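Phosphoprotein (Lettuce necrotic yellows virus, PDB 3T4R) probably acts as a non-catalytic polymerase cofactor that tethers the viral polymerase to the nucleoprotein-RNA template and chaperones soluble nucleoprotein. Local coordinates at residues K10-L15 / N56-N61. Numbering follows the deposited sequence.
Sequences KLLADL and NEIIEN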
ATOM      1  N   LYS A  10      -3.561   2.586  -7.560  1.00 34.44           N
ATOM      2  CA  LYS A  10      -4.410   1.622  -8.253  1.00 33.96           C
ATOM      3  C   LYS A  10      -4.220   0.268  -7.597  1.00 34.10           C
ATOM      4  O   LYS A  10      -5.174  -0.438  -7.475  1.00 34.40           O
ATOM      5  CB  LYS A  10      -3.995   1.534  -9.735  1.00 35.91           C
ATOM      6  CG  LYS A  10      -4.831   0.619 -10.548  1.00 37.55           C
ATOM      7  CD  LYS A  10      -4.306   0.245 -11.950  1.00 40.64           C
ATOM      8  CE  LYS A  10      -4.231   1.423 -12.873  1.00 42.62           C
ATOM      9  NZ  LYS A  10      -3.858   1.034 -14.282  1.00 50.33           N
ATOM     10  N   LEU A  11      -2.996  -0.080  -7.162  1.00 32.48           N
ATOM     11  CA  LEU A  11      -2.786  -1.315  -6.464  1.00 33.60           C
ATOM     12  C   LEU A  11      -3.512  -1.343  -5.173  1.00 33.29           C
ATOM     13  O   LEU A  11      -4.146  -2.325  -4.840  1.00 36.16           O
ATOM     14  CB  LEU A  11      -1.305  -1.519  -6.156  1.00 34.37           C
ATOM     15  CG  LEU A  11      -0.678  -2.897  -6.080  1.00 37.66           C
ATOM     16  CD1 LEU A  11       0.453  -2.988  -5.110  1.00 37.24           C
ATOM     17  CD2 LEU A  11      -1.569  -4.164  -6.002  1.00 37.44           C
ATOM     18  N   LEU A  12      -3.387  -0.288  -4.394  1.00 32.26           N
ATOM     19  CA  LEU A  12      -4.124  -0.177  -3.147  1.00 33.50           C
ATOM     20  C   LEU A  12      -5.652  -0.371  -3.383  1.00 34.93           C
ATOM     21  O   LEU A  12      -6.309  -1.030  -2.600  1.00 34.78           O
ATOM     22  CB  LEU A  12      -3.876   1.177  -2.510  1.00 32.57           C
ATOM     23  CG  LEU A  12      -2.482   1.429  -1.969  1.00 35.11           C
ATOM     24  CD1 LEU A  12      -2.284   2.839  -1.458  1.00 32.33           C
ATOM     25  CD2 LEU A  12      -2.224   0.408  -0.798  1.00 39.04           C
ATOM     26  N   ALA A  13      -6.224   0.230  -4.427  1.00 33.62           N
ATOM     27  CA  ALA A  13      -7.623  -0.070  -4.779  1.00 34.70           C
ATOM     28  C   ALA A  13      -7.914  -1.533  -5.171  1.00 37.48           C
ATOM     29  O   ALA A  13      -8.982  -2.055  -4.825  1.00 38.81           O
ATOM     30  CB  ALA A  13      -8.089   0.847  -5.883  1.00 36.39           C
ATOM     31  N   ASP A  14      -6.982  -2.146  -5.916  1.00 36.88           N
ATOM     32  CA  ASP A  14      -7.118  -3.492  -6.423  1.00 38.17           C
ATOM     33  C   ASP A  14      -6.996  -4.427  -5.274  1.00 40.36           C
ATOM     34  O   ASP A  14      -7.448  -5.557  -5.351  1.00 44.21           O
ATOM     35  CB  ASP A  14      -6.009  -3.794  -7.408  1.00 37.25           C
ATOM     36  CG  ASP A  14      -6.221  -3.151  -8.764  1.00 42.47           C
ATOM     37  OD1 ASP A  14      -7.365  -2.757  -9.122  1.00 38.38           O
ATOM     38  OD2 ASP A  14      -5.222  -3.077  -9.512  1.00 48.13           O
ATOM     39  N   LEU A  15      -6.357  -3.985  -4.189  1.00 38.33           N
ATOM     40  CA  LEU A  15      -6.257  -4.803  -2.979  1.00 38.78           C
ATOM     41  C   LEU A  15      -7.349  -4.482  -1.945  1.00 39.82           C
ATOM     42  O   LEU A  15      -7.294  -4.946  -0.826  1.00 40.14           O
ATOM     43  CB  LEU A  15      -4.870  -4.603  -2.349  1.00 38.37           C
ATOM     44  CG  LEU A  15      -3.688  -5.096  -3.171  1.00 39.23           C
ATOM     45  CD1 LEU A  15      -2.368  -4.715  -2.405  1.00 42.14           C
ATOM     46  CD2 LEU A  15      -3.692  -6.598  -3.405  1.00 42.71           C
ATOM     47  N   ASN A  56      -0.929  -8.249   3.200  1.00 44.64           N
ATOM     48  CA  ASN A  56      -0.175  -8.467   4.419  1.00 49.06           C
ATOM     49  C   ASN A  56       1.082  -7.544   4.482  1.00 46.18           C
ATOM     50  O   ASN A  56       1.406  -6.969   5.541  1.00 48.09           O
ATOM     51  CB  ASN A  56       0.211  -9.950   4.575  1.00 52.68           C
ATOM     52  CG  ASN A  56      -0.978 -10.838   4.994  1.00 62.20           C
ATOM     53  OD1 ASN A  56      -1.900 -10.367   5.690  1.00 62.89           O
ATOM     54  ND2 ASN A  56      -0.916 -12.146   4.650  1.00 67.21           N
ATOM     55  N   GLU A  57       1.797  -7.442   3.387  1.00 45.64           N
ATOM     56  CA  GLU A  57       3.003  -6.607   3.362  1.00 47.27           C
ATOM     57  C   GLU A  57       2.653  -5.139   3.610  1.00 43.19           C
ATOM     58  O   GLU A  57       3.379  -4.448   4.327  1.00 43.03           O
ATOM     59  CB  GLU A  57       3.767  -6.739   2.025  1.00 48.91           C
ATOM     60  CG  GLU A  57       4.401  -8.091   1.801  1.00 57.56           C
ATOM     61  CD  GLU A  57       5.881  -8.075   1.954  1.00 72.38           C
ATOM     62  OE1 GLU A  57       6.379  -7.431   2.916  1.00 80.61           O
ATOM     63  OE2 GLU A  57       6.572  -8.731   1.132  1.00 80.92           O
ATOM     64  N   ILE A  58       1.588  -4.660   2.986  1.00 39.91           N
ATOM     65  CA  ILE A  58       1.188  -3.259   3.080  1.00 39.29           C
ATOM     66  C   ILE A  58       0.677  -2.918   4.512  1.00 40.36           C
ATOM     67  O   ILE A  58       0.980  -1.846   5.084  1.00 42.90           O
ATOM     68  CB  ILE A  58       0.095  -2.978   2.052  1.00 36.84           C
ATOM     69  CG1 ILE A  58       0.753  -2.900   0.648  1.00 39.91           C
ATOM     70  CG2 ILE A  58      -0.567  -1.627   2.275  1.00 41.48           C
ATOM     71  CD1 ILE A  58      -0.226  -2.932  -0.460  1.00 37.83           C
ATOM     72  N   ILE A  59      -0.109  -3.812   5.062  1.00 40.41           N
ATOM     73  CA  ILE A  59      -0.570  -3.747   6.498  1.00 43.91           C
ATOM     74  C   ILE A  59       0.600  -3.689   7.463  1.00 46.26           C
ATOM     75  O   ILE A  59       0.614  -2.856   8.328  1.00 47.72           O
ATOM     76  CB  ILE A  59      -1.498  -4.900   6.902  1.00 46.06           C
ATOM     77  CG1 ILE A  59      -2.775  -4.838   6.041  1.00 44.77           C
ATOM     78  CG2 ILE A  59      -1.887  -4.757   8.372  1.00 49.32           C
ATOM     79  CD1 ILE A  59      -3.774  -5.678   6.439  1.00 54.60           C
ATOM     80  N   GLU A  60       1.644  -4.462   7.191  1.00 52.75           N
ATOM     81  CA  GLU A  60       2.852  -4.349   7.989  1.00 52.84           C
ATOM     82  C   GLU A  60       3.455  -2.940   7.955  1.00 46.24           C
ATOM     83  O   GLU A  60       3.878  -2.426   8.971  1.00 45.70           O
ATOM     84  CB  GLU A  60       3.856  -5.400   7.568  1.00 55.74           C
ATOM     85  CG  GLU A  60       4.359  -6.197   8.699  1.00 67.64           C
ATOM     86  CD  GLU A  60       3.386  -7.299   9.108  1.00 82.11           C
ATOM     87  OE1 GLU A  60       3.148  -8.184   8.196  1.00 88.17           O
ATOM     88  OE2 GLU A  60       2.875  -7.292  10.332  1.00 86.75           O
ATOM     89  N   ASN A  61       3.427  -2.296   6.803  1.00 44.30           N
ATOM     90  CA  ASN A  61       4.012  -1.014   6.612  1.00 42.19           C
ATOM     91  C   ASN A  61       3.108  -0.035   7.237  1.00 44.15           C
ATOM     92  O   ASN A  61       3.542   0.943   7.739  1.00 46.19           O
ATOM     93  CB  ASN A  61       4.091  -0.691   5.127  1.00 42.85           C
ATOM     94  CG  ASN A  61       5.187  -1.464   4.398  1.00 44.39           C
ATOM     95  OD1 ASN A  61       6.100  -1.991   5.009  1.00 43.15           O
ATOM     96  ND2 ASN A  61       5.102  -1.501   3.081  1.00 40.49           N
TER
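Ile58 of helix 50-72 sets its CD1 against Leu12, near the C-terminal end of helix 4-14, and Leu15, just beyond it, and the contact across the two segments is wholly apolar. Its CG1 branch lies beside the backbone N and anti to the carbonyl carbon (chi1 -75°), then runs out extended (chi2 167°), which carries CD1 to both leucines. Ile58 CD1 meets Leu15 CD1 at 3.4 Å, closer than two methyls normally sit, and Leu12 CD2 at 3.9 Å. The second branch is used as well: Ile58 CG2 rests 4.0 Å from Leu12 CD2, so one leucine methyl touches both arms of the isoleucine. Beta-branching suits Ile58 here, because it offers two apolar arms from a rigid stem, while the leucines, branched at CG, present terminal methyls to it. Leu12 and Ile58 together span the 8.7 Å between their CA atoms.

Leu15 N bonds Leu11 O at 2.8 Å, as expected just after a helix, and Leu15 O accepts a hydrogen bond from Gln55 NE2 of helix 50-72.

Trp17 and Ile38 also touch Ile58, and Val34 and Ile22 touch Leu12. This is part of the hydrophobic core of a small helical bundle, the phosphoprotein's C-terminal domain, where the long C-terminal helix packs against the N-terminal one.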